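Local structure of phosphotransferase (Eimeria tenella, 6KRJ) at residues 215-220 against 246-251. The protein probably phosphorylates hexoses such as glucose and fructose at the 6-position with ATP, the first step of glycolysis. Sequence-based numbering, arbitrary orientation. Where two conformers were deposited one is given.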
ATOM      1  N   ASN A 215       2.098  -6.718  -8.688  1.00 32.07           N
ATOM      2  CA  ASN A 215       1.648  -6.268  -7.379  1.00 30.59           C
ATOM      3  C   ASN A 215       1.647  -4.738  -7.319  1.00 32.68           C
ATOM      4  O   ASN A 215       2.524  -4.087  -7.888  1.00 30.06           O
ATOM      5  CB  ASN A 215       2.556  -6.862  -6.301  1.00 37.71           C
ATOM      6  CG  ASN A 215       2.309  -6.267  -4.954  1.00 36.83           C
ATOM      7  OD1 ASN A 215       3.047  -5.382  -4.511  1.00 37.64           O
ATOM      8  ND2 ASN A 215       1.250  -6.722  -4.289  1.00 38.23           N
ATOM      9  N   ASP A 216       0.655  -4.154  -6.629  1.00 31.23           N
ATOM     10  CA  ASP A 216       0.510  -2.696  -6.681  1.00 34.32           C
ATOM     11  C   ASP A 216       1.634  -1.958  -5.946  1.00 29.86           C
ATOM     12  O   ASP A 216       1.972  -0.832  -6.326  1.00 29.36           O
ATOM     13  CB  ASP A 216      -0.859  -2.256  -6.147  1.00 36.75           C
ATOM     14  CG  ASP A 216      -1.109  -2.680  -4.704  1.00 47.89           C
ATOM     15  OD1 ASP A 216      -0.412  -3.582  -4.188  1.00 51.04           O
ATOM     16  OD2 ASP A 216      -2.029  -2.104  -4.081  1.00 51.76           O
ATOM     17  N   THR A 217       2.243  -2.555  -4.915  1.00 30.68           N
ATOM     18  CA  THR A 217       3.411  -1.903  -4.314  1.00 29.18           C
ATOM     19  C   THR A 217       4.610  -1.923  -5.264  1.00 26.04           C
ATOM     20  O   THR A 217       5.348  -0.928  -5.398  1.00 27.93           O
ATOM     21  CB  THR A 217       3.753  -2.585  -2.991  1.00 31.78           C
ATOM     22  OG1 THR A 217       2.570  -2.651  -2.181  1.00 36.30           O
ATOM     23  CG2 THR A 217       4.817  -1.807  -2.257  1.00 33.83           C
ATOM     24  N   VAL A 218       4.818  -3.053  -5.941  1.00 27.26           N
ATOM     25  CA  VAL A 218       5.846  -3.100  -6.974  1.00 27.71           C
ATOM     26  C   VAL A 218       5.508  -2.137  -8.104  1.00 28.09           C
ATOM     27  O   VAL A 218       6.395  -1.498  -8.683  1.00 26.82           O
ATOM     28  CB  VAL A 218       6.021  -4.538  -7.488  1.00 27.66           C
ATOM     29  CG1 VAL A 218       7.161  -4.591  -8.520  1.00 28.63           C
ATOM     30  CG2 VAL A 218       6.273  -5.478  -6.323  1.00 29.26           C
ATOM     31  N   GLY A 219       4.226  -2.036  -8.463  1.00 24.69           N
ATOM     32  CA  GLY A 219       3.847  -1.041  -9.455  1.00 24.56           C
ATOM     33  C   GLY A 219       4.197   0.371  -9.025  1.00 25.10           C
ATOM     34  O   GLY A 219       4.555   1.203  -9.853  1.00 27.34           O
ATOM     35  N   THR A 220       4.108   0.652  -7.723  1.00 27.51           N
ATOM     36  CA  THR A 220       4.475   1.971  -7.222  1.00 25.96           C
ATOM     37  C   THR A 220       5.968   2.226  -7.423  1.00 26.65           C
ATOM     38  O   THR A 220       6.374   3.299  -7.901  1.00 27.86           O
ATOM     39  CB  THR A 220       4.074   2.073  -5.752  1.00 27.07           C
ATOM     40  OG1 THR A 220       2.644   1.909  -5.637  1.00 28.84           O
ATOM     41  CG2 THR A 220       4.504   3.411  -5.128  1.00 26.42           C
ATOM     42  N   ASN A 246       2.215  -1.380   2.941  1.00 26.09           N
ATOM     43  CA  ASN A 246       3.033  -2.471   2.416  1.00 25.91           C
ATOM     44  C   ASN A 246       4.278  -1.871   1.788  1.00 24.60           C
ATOM     45  O   ASN A 246       4.327  -0.677   1.483  1.00 28.52           O
ATOM     46  CB  ASN A 246       2.270  -3.325   1.395  1.00 26.83           C
ATOM     47  CG  ASN A 246       3.012  -4.629   1.038  1.00 31.16           C
ATOM     48  OD1 ASN A 246       3.786  -5.129   1.831  1.00 29.67           O
ATOM     49  ND2 ASN A 246       2.784  -5.153  -0.163  1.00 32.73           N
ATOM     50  N   CYS A 247       5.288  -2.715   1.584  0.51 26.74           N
ATOM     51  CA  CYS A 247       6.522  -2.228   0.993  0.51 26.27           C
ATOM     52  C   CYS A 247       7.178  -3.332   0.179  0.51 26.96           C
ATOM     53  O   CYS A 247       6.977  -4.523   0.430  0.51 26.82           O
ATOM     54  CB  CYS A 247       7.486  -1.724   2.059  0.51 29.10           C
ATOM     55  SG  CYS A 247       7.987  -3.039   3.168  0.51 32.82           S
ATOM     56  N   CYS A 248       7.964  -2.913  -0.804  1.00 24.82           N
ATOM     57  CA  CYS A 248       8.728  -3.825  -1.643  1.00 27.03           C
ATOM     58  C   CYS A 248      10.128  -3.256  -1.820  1.00 25.40           C
ATOM     59  O   CYS A 248      10.370  -2.063  -1.589  1.00 26.73           O
ATOM     60  CB  CYS A 248       8.053  -4.043  -3.000  1.00 26.53           C
ATOM     61  SG  CYS A 248       8.110  -2.628  -4.089  1.00 26.58           S
ATOM     62  N   TYR A 249      11.059  -4.120  -2.227  1.00 23.78           N
ATOM     63  CA  TYR A 249      12.413  -3.607  -2.437  1.00 25.68           C
ATOM     64  C   TYR A 249      13.196  -4.510  -3.383  1.00 25.72           C
ATOM     65  O   TYR A 249      12.877  -5.688  -3.579  1.00 26.35           O
ATOM     66  CB  TYR A 249      13.168  -3.445  -1.104  1.00 23.24           C
ATOM     67  CG  TYR A 249      13.652  -4.769  -0.598  1.00 25.89           C
ATOM     68  CD1 TYR A 249      12.768  -5.670   0.005  1.00 26.36           C
ATOM     69  CD2 TYR A 249      14.977  -5.162  -0.773  1.00 25.14           C
ATOM     70  CE1 TYR A 249      13.204  -6.908   0.435  1.00 23.63           C
ATOM     71  CE2 TYR A 249      15.414  -6.403  -0.353  1.00 26.52           C
ATOM     72  CZ  TYR A 249      14.534  -7.269   0.245  1.00 24.50           C
ATOM     73  OH  TYR A 249      14.966  -8.507   0.660  1.00 27.75           O
ATOM     74  N   TRP A 250      14.269  -3.944  -3.923  1.00 24.15           N
ATOM     75  CA  TRP A 250      15.169  -4.651  -4.827  1.00 25.22           C
ATOM     76  C   TRP A 250      16.230  -5.399  -4.016  1.00 27.92           C
ATOM     77  O   TRP A 250      17.003  -4.785  -3.270  1.00 27.92           O
ATOM     78  CB  TRP A 250      15.805  -3.645  -5.789  1.00 28.60           C
ATOM     79  CG  TRP A 250      16.604  -4.270  -6.882  1.00 29.46           C
ATOM     80  CD1 TRP A 250      16.147  -4.685  -8.109  1.00 31.56           C
ATOM     81  CD2 TRP A 250      18.007  -4.524  -6.867  1.00 35.63           C
ATOM     82  NE1 TRP A 250      17.187  -5.207  -8.843  1.00 42.58           N
ATOM     83  CE2 TRP A 250      18.339  -5.120  -8.103  1.00 32.97           C
ATOM     84  CE3 TRP A 250      19.015  -4.317  -5.926  1.00 40.56           C
ATOM     85  CZ2 TRP A 250      19.643  -5.498  -8.422  1.00 43.07           C
ATOM     86  CZ3 TRP A 250      20.319  -4.692  -6.249  1.00 40.74           C
ATOM     87  CH2 TRP A 250      20.616  -5.276  -7.482  1.00 43.08           C
ATOM     88  N   GLU A 251      16.258  -6.725  -4.152  1.00 26.47           N
ATOM     89  CA  GLU A 251      17.077  -7.582  -3.302  1.00 25.65           C
ATOM     90  C   GLU A 251      18.339  -8.012  -4.035  1.00 26.70           C
ATOM     91  O   GLU A 251      18.260  -8.805  -4.995  1.00 26.51           O
ATOM     92  CB  GLU A 251      16.274  -8.807  -2.864  1.00 27.19           C
ATOM     93  CG  GLU A 251      17.087  -9.938  -2.251  1.00 26.85           C
ATOM     94  CD  GLU A 251      17.981  -9.462  -1.100  1.00 32.66           C
ATOM     95  OE1 GLU A 251      19.215  -9.668  -1.170  1.00 32.82           O
ATOM     96  OE2 GLU A 251      17.447  -8.906  -0.114  1.00 29.27           O
TER
HETATM   97  O   HOH W   1       0.115  -4.305  -1.635  1.00 49.96           O
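T217 and V218, in the first turn of helix 216-227, rest on N246, C247 and C248 of strand 245-250, the axes of 216-220 and 246-250 passing 7.6 Å apart with 56° between their directions. T217 serves both a polar and an apolar side: with OG1 beside the backbone N (chi1 -51°) and turned toward N246, CG2 stands anti to that N and lies over the strand backbone, 3.7 Å from C247 CA. T217 OG1 and N246 ND2 are 3.2 Å apart; N246 ND2 hydrogen-bonds to OD1 of N265 in the adjoining strand 263-265. A water bridges the segments beside them, donating to D216 OD1 and accepting from N246 ND2. C248, small and polarisable, fits close against the helix backbone: its SG lies 3.7 Å from V218 CA and 3.5 Å from T217 O, and its CB meets V218 CG2 at 4.0 Å. C247 points its side chain to the other face of the sheet, where L399 of helix 371-403 packs. N215 suits the N-cap because its OD1 accepts from first-turn N-H groups that lack a preceding helical carbonyl, V218 N (3.3 Å) and, weakly, T217 N. N215-D216-T217 is the hexokinase motif whose aspartate is probably the catalytic base, as in relatives; its helix follows strand 208-213 of the five-stranded sheet and packs on the six-stranded one, joining both halves of the actin-like ATPase fold at the interdomain cleft.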